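Local coordinates for putative thiol-disulfide isomerase or thioredoxin (Salmonella enterica subsp. enterica serovar Typhimurium, PDB 3L9V), which probably catalyses thiol-disulfide exchange in substrate proteins, as a DsbA-type oxidoreductase built on the thioredoxin fold, at residues I157-F162 and S172-V177; V149-R154 and R179-G184; V19-F24 and R136-Y141; Y25-Y30 and A90-K95; D81-A86 and M108-I113. All blocks are in the same frame, centred on the assembly; numbering follows the deposited sequence. Where two conformers were deposited one is given.

Interaction 1. Residues I157-F162 and S172-V177; sequences INNAAF and SRYAAV
Tyr174 reaches out from its helix to Asn159, where its OH gives a hydrogen bond to OD1 at 2.7 Å. The hydroxyl lies nearly along the C=O axis (165° at the oxygen), and OD1 sits at the edge of the ring, in its plane. Tyr174 CG is anti to the backbone N (chi1 -160°), beside the carbonyl carbon. Ile157 packs beside the ring tip, its CG2 3.5 Å from Tyr174 CZ. Ile157 CD1, at the end of the CG1 branch, meets Val177 CG1 at 3.8 Å. Phe162 packs on the same tyrosine. Tyr174 CD1 stands over one face of the Phe162 ring, 3.5 Å from Phe162 CE1 and toward the rim, with the ring planes turned 45° apart. Tyr174 CA lies over the same ring as a CH-pi contact, and Val177 CG2 packs near its plane at 3.7 Å from Phe162 CE2. Further out, Asn159 ND2 is held by Pro147 O, which fixes the amide that receives the tyrosine. Arg173 bonds back to Gly163 O through NH1. In this DsbA-like thioredoxin fold the loop after strand 155-157 is laid against helix 167-182, while Phe32 meets Tyr174 edge-to-face and helix 38-43 packs on the tyrosine.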
# COMPACT_ATOMS: atom_id res chain seq x y z
N ILE A 157 9.79 -6.54 -7.27
CA ILE A 157 9.14 -7.68 -7.88
C ILE A 157 8.59 -7.26 -9.25
O ILE A 157 8.04 -6.18 -9.39
CB ILE A 157 8.04 -8.28 -6.98
CG1 ILE A 157 8.62 -8.67 -5.60
CG2 ILE A 157 7.34 -9.46 -7.68
CD1 ILE A 157 9.63 -9.89 -5.63
N ASN A 158 8.77 -8.10 -10.27
CA ASN A 158 8.22 -7.80 -11.58
C ASN A 158 6.80 -8.39 -11.73
O ASN A 158 6.66 -9.56 -12.05
CB ASN A 158 9.14 -8.34 -12.70
CG ASN A 158 8.64 -7.98 -14.09
OD1 ASN A 158 7.54 -7.46 -14.24
ND2 ASN A 158 9.44 -8.25 -15.11
N ASN A 159 5.76 -7.59 -11.51
CA ASN A 159 4.39 -8.13 -11.55
C ASN A 159 4.11 -8.83 -12.89
O ASN A 159 3.31 -9.76 -12.99
CB ASN A 159 3.36 -7.00 -11.41
CG ASN A 159 3.52 -6.18 -10.12
OD1 ASN A 159 3.98 -6.68 -9.10
ND2 ASN A 159 3.13 -4.91 -10.18
N ALA A 160 4.76 -8.35 -13.93
CA ALA A 160 4.38 -8.79 -15.26
C ALA A 160 5.19 -10.02 -15.69
O ALA A 160 5.15 -10.41 -16.86
CB ALA A 160 4.52 -7.65 -16.25
N ALA A 161 5.87 -10.66 -14.74
CA ALA A 161 6.69 -11.83 -15.05
C ALA A 161 6.09 -13.12 -14.49
O ALA A 161 6.74 -14.15 -14.48
CB ALA A 161 8.14 -11.63 -14.55
N PHE A 162 4.84 -13.07 -14.02
CA PHE A 162 4.20 -14.25 -13.43
C PHE A 162 3.10 -14.76 -14.35
O PHE A 162 2.43 -13.98 -15.03
CB PHE A 162 3.63 -13.94 -12.04
CG PHE A 162 4.70 -13.67 -11.01
CD1 PHE A 162 5.15 -12.39 -10.80
CD2 PHE A 162 5.28 -14.70 -10.32
CE1 PHE A 162 6.17 -12.13 -9.88
CE2 PHE A 162 6.30 -14.46 -9.41
CZ PHE A 162 6.74 -13.18 -9.18
N SER A 172 0.34 -18.07 -5.09
CA SER A 172 1.41 -18.91 -4.57
C SER A 172 2.76 -18.61 -5.22
O SER A 172 3.79 -18.58 -4.55
CB SER A 172 1.09 -20.39 -4.76
OG SER A 172 -0.09 -20.75 -4.06
N ARG A 173 2.74 -18.39 -6.53
CA ARG A 173 4.00 -18.13 -7.22
C ARG A 173 4.57 -16.77 -6.88
O ARG A 173 5.77 -16.63 -6.70
CB ARG A 173 3.85 -18.32 -8.73
CG ARG A 173 3.58 -19.77 -9.08
CD ARG A 173 3.02 -19.94 -10.49
NE ARG A 173 2.54 -21.30 -10.64
CZ ARG A 173 1.92 -21.77 -11.71
NH1 ARG A 173 1.68 -20.98 -12.75
NH2 ARG A 173 1.53 -23.03 -11.74
N TYR A 174 3.70 -15.77 -6.76
CA TYR A 174 4.13 -14.43 -6.38
C TYR A 174 4.75 -14.45 -4.97
O TYR A 174 5.85 -13.93 -4.76
CB TYR A 174 2.95 -13.45 -6.43
CG TYR A 174 3.33 -11.98 -6.52
CD1 TYR A 174 3.46 -11.35 -7.74
CD2 TYR A 174 3.54 -11.23 -5.37
CE1 TYR A 174 3.80 -10.01 -7.83
CE2 TYR A 174 3.88 -9.89 -5.44
CZ TYR A 174 4.01 -9.29 -6.66
OH TYR A 174 4.33 -7.96 -6.71
N ALA A 175 4.05 -15.07 -4.03
CA ALA A 175 4.54 -15.19 -2.66
C ALA A 175 5.83 -16.03 -2.56
O ALA A 175 6.69 -15.74 -1.73
CB ALA A 175 3.46 -15.75 -1.73
N ALA A 176 5.94 -17.06 -3.40
CA ALA A 176 7.12 -17.91 -3.40
C ALA A 176 8.36 -17.10 -3.72
O ALA A 176 9.40 -17.25 -3.08
CB ALA A 176 6.96 -19.07 -4.40
N VAL A 177 8.25 -16.22 -4.70
CA VAL A 177 9.36 -15.36 -5.05
C VAL A 177 9.70 -14.36 -3.94
O VAL A 177 10.86 -14.15 -3.63
CB VAL A 177 9.13 -14.65 -6.41
CG1 VAL A 177 10.13 -13.53 -6.61
CG2 VAL A 177 9.23 -15.67 -7.53

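Interaction 2. Residues V149-R154 and R179-G184; sequences VYVRGR and RKLLAG
Arg152 reaches over the last turn of helix 167-182 and sets its NH2 between two backbone carbonyls. The bond to Leu181 O is 2.8 Å, with 142° at the hydrogen, and the donor is tilted from the carbonyl plane. The one from NH2 to Ala183 O is 2.7 Å but weak, being strongly bent. Leu181 O belongs to the last turn, and the guanidinium's charge probably eases the negative potential at this helix end. The arginine's chain turns at chi3 (72°), which swings NE out of the line of the chain, and its CD passes 3.4 Å from Leu181 O on the way. Apart from this polar tip, the contact is apolar. Val151 CG1, anti to its backbone N, sits 3.8 Å from Leu181 CB and 3.7 Å from Leu182 CG, so one methyl touches both of two consecutive residues. The Val151 and Leu182 side chains cross at about a right angle. Strand 148-151 thus meets the helix at its own last residue and the turn that follows. Leu181 also packs on Tyr155 and Ile157 of strand 155-157, and Leu182 on Val18 of strand 18-22, so the helix end lies across three strands of the thioredoxin-fold sheet.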
# COMPACT_ATOMS: atom_id res chain seq x y z
N VAL A 149 6.01 -3.80 -5.34
CA VAL A 149 6.46 -4.51 -4.15
C VAL A 149 7.99 -4.57 -4.13
O VAL A 149 8.61 -4.95 -5.12
CB VAL A 149 5.94 -5.92 -4.16
CG1 VAL A 149 6.49 -6.70 -2.95
CG2 VAL A 149 4.39 -5.92 -4.18
N TYR A 150 8.59 -4.18 -3.02
CA TYR A 150 10.06 -4.19 -2.86
C TYR A 150 10.44 -5.02 -1.65
O TYR A 150 9.81 -4.91 -0.59
CB TYR A 150 10.60 -2.78 -2.66
CG TYR A 150 10.31 -1.88 -3.81
CD1 TYR A 150 9.12 -1.16 -3.87
CD2 TYR A 150 11.20 -1.78 -4.88
CE1 TYR A 150 8.84 -0.34 -4.93
CE2 TYR A 150 10.92 -0.98 -5.95
CZ TYR A 150 9.74 -0.26 -5.98
OH TYR A 150 9.45 0.55 -7.05
N VAL A 151 11.45 -5.86 -1.81
CA VAL A 151 11.89 -6.75 -0.75
C VAL A 151 13.25 -6.26 -0.21
O VAL A 151 14.14 -5.92 -0.99
CB VAL A 151 11.94 -8.19 -1.22
CG1 VAL A 151 12.28 -9.13 -0.07
CG2 VAL A 151 10.59 -8.59 -1.86
N ARG A 152 13.36 -6.18 1.12
CA ARG A 152 14.57 -5.71 1.82
C ARG A 152 15.25 -4.48 1.25
O ARG A 152 16.47 -4.32 1.32
CB ARG A 152 15.57 -6.85 1.98
CG ARG A 152 15.05 -7.96 2.90
CD ARG A 152 15.61 -9.34 2.57
NE ARG A 152 17.01 -9.51 2.93
CZ ARG A 152 17.73 -10.59 2.65
NH1 ARG A 152 19.01 -10.65 3.02
NH2 ARG A 152 17.18 -11.62 2.01
N GLY A 153 14.46 -3.59 0.68
CA GLY A 153 14.99 -2.37 0.13
C GLY A 153 15.89 -2.57 -1.08
O GLY A 153 16.55 -1.61 -1.49
N ARG A 154 15.92 -3.77 -1.64
CA ARG A 154 16.78 -3.98 -2.82
C ARG A 154 16.16 -4.64 -4.04
O ARG A 154 16.67 -4.47 -5.14
CB ARG A 154 18.10 -4.68 -2.45
CG ARG A 154 18.08 -5.48 -1.16
CD ARG A 154 19.40 -6.23 -0.99
NE ARG A 154 19.43 -7.07 0.20
CZ ARG A 154 20.34 -8.03 0.40
NH1 ARG A 154 21.26 -8.26 -0.53
NH2 ARG A 154 20.32 -8.76 1.50
N ARG A 179 9.05 -14.79 -0.73
CA ARG A 179 9.64 -15.67 0.27
C ARG A 179 11.13 -15.92 -0.01
O ARG A 179 11.99 -15.70 0.84
CB ARG A 179 8.86 -16.99 0.31
CG ARG A 179 9.32 -18.00 1.41
CD ARG A 179 8.91 -19.45 1.05
NE ARG A 179 9.68 -19.92 -0.09
CZ ARG A 179 9.22 -20.67 -1.08
NH1 ARG A 179 7.96 -21.08 -1.10
NH2 ARG A 179 10.04 -21.03 -2.07
N LYS A 180 11.44 -16.39 -1.22
CA LYS A 180 12.84 -16.61 -1.62
C LYS A 180 13.75 -15.41 -1.34
O LYS A 180 14.83 -15.55 -0.79
CB LYS A 180 12.90 -16.98 -3.10
CG LYS A 180 14.33 -16.97 -3.66
CD LYS A 180 14.36 -17.52 -5.09
CE LYS A 180 13.63 -16.59 -6.06
NZ LYS A 180 13.49 -17.22 -7.41
N LEU A 181 13.28 -14.23 -1.71
CA LEU A 181 14.05 -13.01 -1.58
C LEU A 181 14.18 -12.54 -0.14
O LEU A 181 15.07 -11.75 0.19
CB LEU A 181 13.42 -11.91 -2.43
CG LEU A 181 13.53 -12.11 -3.95
CD1 LEU A 181 12.77 -10.99 -4.66
CD2 LEU A 181 14.99 -12.15 -4.41
N LEU A 182 13.29 -13.02 0.72
CA LEU A 182 13.39 -12.73 2.13
C LEU A 182 14.33 -13.70 2.84
O LEU A 182 14.61 -13.52 4.02
CB LEU A 182 12.02 -12.82 2.77
CG LEU A 182 11.19 -11.55 2.54
CD1 LEU A 182 9.72 -11.80 2.82
CD2 LEU A 182 11.73 -10.49 3.44
N ALA A 183 14.78 -14.74 2.15
CA ALA A 183 15.61 -15.77 2.79
C ALA A 183 16.92 -15.20 3.34
O ALA A 183 17.46 -14.23 2.82
CB ALA A 183 15.89 -16.89 1.81
N GLY A 184 17.43 -15.82 4.40
CA GLY A 184 18.70 -15.39 4.98
C GLY A 184 18.73 -15.63 6.47
O GLY A 184 17.68 -15.82 7.08

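Interaction 3. Residues V19-F24 and R136-Y141; sequences VEFFSF and RLFKEY
Phe21 turns its edge to the face of Tyr141 in an offset edge-to-face pair, with ring centroids 5.3 Å apart and planes at 60°. The two side chains cross at about a right angle. Phe21 CE1 is the atom over the tyrosine face, 3.7 Å from Tyr141 CG, while its neighbour CZ comes to 3.6 Å from Tyr141 CD1. The rest of the outer rim of Phe21 runs into the helix itself. Leu137 CB lies in the plane of the ring at its edge, 3.8 Å from CZ, and on the next corner CE2 approaches Phe138 N at 3.6 Å. Phe21 CB points toward the helix segment, and chi1 (-70°) sets CG beside the backbone N, anti to the carbonyl carbon. Val19, two residues earlier and on the same side of the strand, meets the far end of the tyrosine: its CG2 is 3.4 Å from Tyr141 OH. The tyrosine therefore lies across both strand residues, its inner part against Phe21 and its hydroxyl end against Val19. No hydrogen bond links the two segments, so the grip is one of shape and aromatic contact. Tyr55 and Tyr150 bring further rings to Phe21 and Tyr141 respectively. This is the core of a thioredoxin fold, in which helix 125-140 covers one face of the central sheet at strand 18-22, the strand that leads into the CxxC helix.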
# COMPACT_ATOMS: atom_id res chain seq x y z
N VAL A 19 7.98 -3.74 1.32
CA VAL A 19 7.29 -2.48 1.12
C VAL A 19 6.44 -2.62 -0.14
O VAL A 19 6.92 -3.13 -1.16
CB VAL A 19 8.30 -1.35 0.91
CG1 VAL A 19 7.61 -0.06 0.46
CG2 VAL A 19 9.14 -1.13 2.19
N GLU A 20 5.19 -2.18 -0.06
CA GLU A 20 4.33 -2.12 -1.25
C GLU A 20 3.76 -0.70 -1.50
O GLU A 20 3.05 -0.14 -0.66
CB GLU A 20 3.21 -3.15 -1.15
CG GLU A 20 2.23 -3.08 -2.30
CD GLU A 20 1.07 -4.06 -2.18
OE1 GLU A 20 1.13 -5.02 -1.38
OE2 GLU A 20 0.08 -3.85 -2.90
N PHE A 21 4.11 -0.10 -2.62
CA PHE A 21 3.48 1.14 -3.04
C PHE A 21 2.22 0.77 -3.80
O PHE A 21 2.25 -0.11 -4.69
CB PHE A 21 4.42 1.97 -3.91
CG PHE A 21 5.59 2.57 -3.15
CD1 PHE A 21 6.69 1.78 -2.83
CD2 PHE A 21 5.59 3.90 -2.76
CE1 PHE A 21 7.79 2.32 -2.15
CE2 PHE A 21 6.67 4.45 -2.05
CZ PHE A 21 7.77 3.65 -1.75
N PHE A 22 1.11 1.43 -3.45
CA PHE A 22 -0.20 1.07 -3.99
C PHE A 22 -1.04 2.33 -4.13
O PHE A 22 -0.67 3.39 -3.63
CB PHE A 22 -0.94 0.06 -3.07
CG PHE A 22 -1.60 0.71 -1.82
CD1 PHE A 22 -0.82 1.19 -0.77
CD2 PHE A 22 -2.98 0.84 -1.74
CE1 PHE A 22 -1.42 1.80 0.35
CE2 PHE A 22 -3.59 1.44 -0.63
CZ PHE A 22 -2.80 1.91 0.43
N SER A 23 -2.18 2.20 -4.81
CA SER A 23 -3.14 3.29 -4.90
C SER A 23 -4.56 2.76 -4.77
O SER A 23 -4.85 1.70 -5.28
CB SER A 23 -3.02 3.99 -6.26
OG SER A 23 -4.12 4.86 -6.45
N PHE A 24 -5.46 3.50 -4.13
CA PHE A 24 -6.86 3.07 -4.08
C PHE A 24 -7.57 3.08 -5.46
O PHE A 24 -8.68 2.56 -5.60
CB PHE A 24 -7.63 3.87 -3.02
CG PHE A 24 -7.24 3.50 -1.62
CD1 PHE A 24 -7.49 2.23 -1.14
CD2 PHE A 24 -6.59 4.40 -0.81
CE1 PHE A 24 -7.10 1.87 0.13
CE2 PHE A 24 -6.22 4.05 0.46
CZ PHE A 24 -6.46 2.78 0.93
N ARG A 136 8.71 11.02 -0.31
CA ARG A 136 10.16 10.85 -0.32
C ARG A 136 10.51 9.43 -0.79
O ARG A 136 11.30 9.25 -1.72
CB ARG A 136 10.75 11.12 1.08
CG ARG A 136 12.23 10.82 1.22
CD ARG A 136 12.88 11.61 2.38
NE ARG A 136 12.46 11.13 3.69
CZ ARG A 136 11.54 11.71 4.46
NH1 ARG A 136 10.91 12.81 4.05
NH2 ARG A 136 11.23 11.19 5.63
N LEU A 137 9.87 8.44 -0.19
CA LEU A 137 10.20 7.06 -0.50
C LEU A 137 9.79 6.69 -1.94
O LEU A 137 10.40 5.80 -2.55
CB LEU A 137 9.62 6.12 0.54
CG LEU A 137 10.16 6.35 1.96
CD1 LEU A 137 9.45 5.46 3.00
CD2 LEU A 137 11.69 6.15 2.01
N PHE A 138 8.79 7.38 -2.48
CA PHE A 138 8.38 7.15 -3.87
C PHE A 138 9.60 7.42 -4.73
O PHE A 138 9.88 6.67 -5.65
CB PHE A 138 7.22 8.07 -4.28
CG PHE A 138 6.71 7.85 -5.71
CD1 PHE A 138 5.62 7.05 -5.96
CD2 PHE A 138 7.31 8.50 -6.77
CE1 PHE A 138 5.14 6.86 -7.27
CE2 PHE A 138 6.83 8.33 -8.08
CZ PHE A 138 5.74 7.50 -8.32
N LYS A 139 10.33 8.47 -4.41
CA LYS A 139 11.48 8.84 -5.22
C LYS A 139 12.70 7.95 -4.96
O LYS A 139 13.40 7.59 -5.90
CB LYS A 139 11.83 10.33 -5.09
CG LYS A 139 10.67 11.27 -5.41
CD LYS A 139 11.11 12.73 -5.43
CE LYS A 139 11.86 13.10 -4.16
NZ LYS A 139 12.38 14.49 -4.21
N GLU A 140 12.92 7.56 -3.71
CA GLU A 140 14.08 6.74 -3.34
C GLU A 140 14.01 5.33 -3.89
O GLU A 140 15.03 4.76 -4.26
CB GLU A 140 14.25 6.69 -1.82
CG GLU A 140 14.61 8.05 -1.19
CD GLU A 140 14.86 7.94 0.30
OE1 GLU A 140 15.15 6.83 0.80
OE2 GLU A 140 14.75 8.97 0.99
N TYR A 141 12.81 4.75 -3.92
CA TYR A 141 12.60 3.41 -4.41
C TYR A 141 12.51 3.40 -5.93
O TYR A 141 12.45 2.34 -6.54
CB TYR A 141 11.32 2.78 -3.83
CG TYR A 141 11.48 2.21 -2.46
CD1 TYR A 141 11.29 2.99 -1.34
CD2 TYR A 141 11.84 0.87 -2.27
CE1 TYR A 141 11.45 2.48 -0.08
CE2 TYR A 141 12.00 0.35 -1.01
CZ TYR A 141 11.80 1.17 0.08
OH TYR A 141 11.94 0.69 1.36

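Interaction 4. Residues Y25-Y30 and A90-K95; sequences YCPPCY and AGMVEK
Met92, a selenomethionine, receives Lys95 NZ on its carbonyl O at 2.6 Å in the last part of helix 80-93, while the Met92 side chain runs toward residues 25-30. Lys95, the first residue to leave helical angles, has positive phi, and its N bonds back to Gly91 O. From the backbone outward, Met92 CB lies over the centre of the Tyr30 ring, 3.8 Å from the centroid and only 7° off the normal, a CH-pi contact. Met92 CG follows at 3.6 Å from Tyr30 CG. SE is farther off and oblique to the ring, in a Met-aromatic contact at 5.0 Å from its centroid. The chain bends at chi2 (-72°), setting SE to one side. Met92 CE then meets the backbone of the loop, 3.3 Å from both Tyr25 C and Cys26 C, and lies 4.0 Å from Pro27 CD. At the other end of the tyrosine, Val93 CG2 is 3.2 Å from Tyr30 OH. Cys26 is the N-cap of helix 27-35, its SG accepting a weak bond from Cys29 N. Cys26, Pro27, Pro28 and Cys29 form the CxxC at this helix start, consistent with the redox site of DsbA-type oxidoreductases. The selenomethionine lies against this site from the helical part of the fold.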
# COMPACT_ATOMS: atom_id res chain seq x y z
N TYR A 25 -6.90 3.63 -6.46
CA TYR A 25 -7.42 3.68 -7.82
C TYR A 25 -6.89 2.54 -8.71
O TYR A 25 -7.33 2.38 -9.84
CB TYR A 25 -7.01 4.99 -8.49
CG TYR A 25 -7.76 6.21 -8.02
CD1 TYR A 25 -9.06 6.47 -8.46
CD2 TYR A 25 -7.15 7.14 -7.18
CE1 TYR A 25 -9.74 7.60 -8.05
CE2 TYR A 25 -7.81 8.28 -6.78
CZ TYR A 25 -9.11 8.50 -7.20
OH TYR A 25 -9.76 9.63 -6.80
N CYS A 26 -5.97 1.74 -8.17
CA CYS A 26 -5.24 0.72 -8.92
C CYS A 26 -5.92 -0.63 -8.84
O CYS A 26 -5.93 -1.25 -7.78
CB CYS A 26 -3.81 0.62 -8.38
SG CYS A 26 -2.87 -0.81 -8.96
N PRO A 27 -6.52 -1.10 -9.94
CA PRO A 27 -7.24 -2.39 -9.91
C PRO A 27 -6.40 -3.58 -9.40
O PRO A 27 -6.84 -4.34 -8.54
CB PRO A 27 -7.66 -2.60 -11.38
CG PRO A 27 -7.80 -1.20 -11.92
CD PRO A 27 -6.67 -0.42 -11.24
N PRO A 28 -5.17 -3.75 -9.93
CA PRO A 28 -4.37 -4.86 -9.43
C PRO A 28 -4.05 -4.72 -7.93
O PRO A 28 -3.91 -5.73 -7.26
CB PRO A 28 -3.09 -4.78 -10.27
CG PRO A 28 -3.44 -3.99 -11.45
CD PRO A 28 -4.51 -3.03 -11.03
N CYS A 29 -3.93 -3.49 -7.43
CA CYS A 29 -3.74 -3.25 -5.99
C CYS A 29 -4.96 -3.72 -5.22
O CYS A 29 -4.84 -4.40 -4.20
CB CYS A 29 -3.47 -1.78 -5.68
SG CYS A 29 -2.03 -1.05 -6.50
N TYR A 30 -6.15 -3.38 -5.72
CA TYR A 30 -7.39 -3.87 -5.14
C TYR A 30 -7.34 -5.38 -5.08
O TYR A 30 -7.63 -6.00 -4.05
CB TYR A 30 -8.58 -3.45 -6.01
CG TYR A 30 -9.90 -4.08 -5.58
CD1 TYR A 30 -10.40 -3.89 -4.29
CD2 TYR A 30 -10.66 -4.84 -6.47
CE1 TYR A 30 -11.61 -4.43 -3.90
CE2 TYR A 30 -11.88 -5.39 -6.09
CZ TYR A 30 -12.34 -5.18 -4.81
OH TYR A 30 -13.53 -5.73 -4.41
N ALA A 90 -15.13 1.54 -0.79
CA ALA A 90 -15.73 2.80 -1.21
C ALA A 90 -15.46 3.11 -2.67
O ALA A 90 -16.34 3.62 -3.38
CB ALA A 90 -15.27 3.96 -0.34
N GLY A 91 -14.25 2.82 -3.14
CA GLY A 91 -13.92 3.15 -4.51
C GLY A 91 -14.31 2.04 -5.48
O GLY A 91 -15.32 2.13 -6.18
N MSE A 92 -13.48 0.99 -5.51
CA MSE A 92 -13.65 -0.14 -6.42
C MSE A 92 -15.04 -0.79 -6.36
O MSE A 92 -15.62 -1.12 -7.39
CB MSE A 92 -12.62 -1.22 -6.07
CG MSE A 92 -11.19 -0.79 -6.32
SE MSE A 92 -10.86 -0.72 -8.23
CE MSE A 92 -9.08 0.14 -8.12
N VAL A 93 -15.54 -1.02 -5.16
CA VAL A 93 -16.81 -1.74 -5.02
C VAL A 93 -18.02 -0.83 -5.18
O VAL A 93 -18.82 -1.00 -6.11
CB VAL A 93 -16.88 -2.52 -3.69
CG1 VAL A 93 -18.24 -3.17 -3.52
CG2 VAL A 93 -15.78 -3.58 -3.64
N GLU A 94 -18.13 0.17 -4.31
CA GLU A 94 -19.31 1.02 -4.25
C GLU A 94 -19.30 2.25 -5.17
O GLU A 94 -20.33 2.89 -5.40
CB GLU A 94 -19.57 1.42 -2.79
CG GLU A 94 -20.34 0.37 -2.01
CD GLU A 94 -20.20 0.53 -0.49
OE1 GLU A 94 -20.02 1.67 -0.01
OE2 GLU A 94 -20.27 -0.51 0.21
N LYS A 95 -18.13 2.59 -5.71
CA LYS A 95 -18.00 3.70 -6.64
C LYS A 95 -18.50 5.01 -6.03
O LYS A 95 -19.16 5.80 -6.70
CB LYS A 95 -18.76 3.40 -7.94
CG LYS A 95 -18.66 1.97 -8.45
CD LYS A 95 -17.35 1.74 -9.15
CE LYS A 95 -17.40 0.53 -10.09
NZ LYS A 95 -17.20 -0.78 -9.40

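Interaction 5. Residues D81-A86 and M108-I113; sequences DVIEKA and MSATGI
Ile83 and Thr111 meet where helix 80-93 packs on helix 100-111. From Ile83 CB, the CG1 branch is anti to the carbonyl carbon and approaches Thr111 CG2 at 4.0 Å. At the tip, CD1 comes to 3.5 Å from that same methyl, tighter than usual for two carbons, and also lies 3.9 Å from Ala110 CB. Two small residues let the helices come close: Ala86 CB faces Ala110 CB at 3.6 Å, and the CA atoms of Val82 and Ala110 are only 6.1 Å apart. Both helices belong to the helical region that DsbA-type proteins insert into the thioredoxin fold, and this is one of its inter-helix seams. Ile83 also packs on Trp71 and Ala74 of helix 64-77. Nearby, Val82 CG2 sits 3.9 Å from Thr111 CG2. Thr111 keeps its hydroxyl out of this apolar seam: OG1 bonds with Phe107 O and accepts from Ile113 N at 3.3 Å, an ST turn, as Gly112 takes the chain out of the helix with positive phi.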
# COMPACT_ATOMS: atom_id res chain seq x y z
N ASP A 81 -5.31 -1.24 8.62
CA ASP A 81 -6.19 -2.38 8.33
C ASP A 81 -7.64 -1.98 7.99
O ASP A 81 -8.13 -2.30 6.91
CB ASP A 81 -6.12 -3.46 9.43
CG ASP A 81 -6.49 -2.93 10.83
OD1 ASP A 81 -6.42 -3.74 11.79
OD2 ASP A 81 -6.85 -1.75 11.00
N VAL A 82 -8.33 -1.28 8.89
CA VAL A 82 -9.72 -0.89 8.59
C VAL A 82 -9.80 0.13 7.47
O VAL A 82 -10.73 0.13 6.66
CB VAL A 82 -10.48 -0.36 9.84
CG1 VAL A 82 -10.57 -1.43 10.88
CG2 VAL A 82 -9.78 0.88 10.42
N ILE A 83 -8.81 1.03 7.42
CA ILE A 83 -8.84 2.07 6.39
C ILE A 83 -8.66 1.46 4.98
O ILE A 83 -9.29 1.90 4.02
CB ILE A 83 -7.77 3.14 6.66
CG1 ILE A 83 -8.18 3.96 7.89
CG2 ILE A 83 -7.61 4.06 5.48
CD1 ILE A 83 -9.59 4.57 7.73
N GLU A 84 -7.83 0.42 4.87
CA GLU A 84 -7.53 -0.14 3.55
C GLU A 84 -8.79 -0.79 2.97
O GLU A 84 -9.16 -0.55 1.83
CB GLU A 84 -6.38 -1.15 3.63
CG GLU A 84 -5.89 -1.59 2.27
CD GLU A 84 -4.66 -2.51 2.32
OE1 GLU A 84 -4.21 -2.88 3.43
OE2 GLU A 84 -4.14 -2.85 1.25
N LYS A 85 -9.43 -1.60 3.80
CA LYS A 85 -10.68 -2.26 3.47
C LYS A 85 -11.75 -1.22 3.14
O LYS A 85 -12.46 -1.34 2.14
CB LYS A 85 -11.13 -3.13 4.64
CG LYS A 85 -12.16 -4.16 4.26
CD LYS A 85 -12.31 -5.25 5.32
NZ LYS A 85 -13.80 -7.15 6.04
N ALA A 86 -11.83 -0.17 3.95
CA ALA A 86 -12.86 0.86 3.73
C ALA A 86 -12.71 1.63 2.41
O ALA A 86 -13.71 1.86 1.71
CB ALA A 86 -12.91 1.83 4.91
N MSE A 108 -13.87 8.49 8.66
CA MSE A 108 -14.62 8.60 9.92
C MSE A 108 -15.50 7.40 10.18
O MSE A 108 -15.59 6.92 11.29
CB MSE A 108 -15.51 9.85 9.90
CG MSE A 108 -14.73 11.12 10.02
SE MSE A 108 -15.91 12.62 9.74
CE MSE A 108 -17.26 12.06 11.07
N SER A 109 -16.15 6.90 9.13
CA SER A 109 -17.02 5.74 9.28
C SER A 109 -16.24 4.48 9.63
O SER A 109 -16.71 3.64 10.37
CB SER A 109 -17.81 5.52 7.99
OG SER A 109 -18.59 4.33 8.09
N ALA A 110 -15.03 4.35 9.11
CA ALA A 110 -14.24 3.15 9.34
C ALA A 110 -13.60 3.18 10.72
O ALA A 110 -13.38 2.14 11.36
CB ALA A 110 -13.17 3.02 8.27
N THR A 111 -13.28 4.37 11.20
CA THR A 111 -12.53 4.44 12.45
C THR A 111 -13.31 4.94 13.67
O THR A 111 -12.93 4.68 14.81
CB THR A 111 -11.29 5.28 12.26
OG1 THR A 111 -11.68 6.63 11.98
CG2 THR A 111 -10.43 4.70 11.08
N GLY A 112 -14.40 5.66 13.43
CA GLY A 112 -15.19 6.24 14.51
C GLY A 112 -14.59 7.57 14.96
O GLY A 112 -15.05 8.13 15.95
N ILE A 113 -13.58 8.07 14.26
CA ILE A 113 -12.99 9.35 14.63
C ILE A 113 -14.06 10.43 14.40
O ILE A 113 -14.91 10.28 13.53
CB ILE A 113 -11.67 9.67 13.87
CG1 ILE A 113 -10.90 10.80 14.55
CG2 ILE A 113 -11.90 10.07 12.43
CD1 ILE A 113 -9.68 11.28 13.72

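In the fold
Interactions 2 and 3 are buried contacts, interaction 1 is partly buried, and interactions 4 and 5 lie nearer the surface. Interactions 1 and 2 share helix 167-182 and touch each other, Ile157 N probably bonding to Val149 O. Interaction 2 meets interaction 3 through neighbouring strands, with Tyr150 packed on Phe21 and Tyr141. Strand 18-22 then leads from interaction 3 into the CxxC helix of interaction 4, which shares helix 80-93 with interaction 5. Chemistry follows place: interactions 1 and 2 add polar bonds to apolar packing, aromatic rings dominate in the sheet core, a selenomethionine packs on the backbone of the CxxC segment, and aliphatic side chains and two alanines join two helices of the helical region.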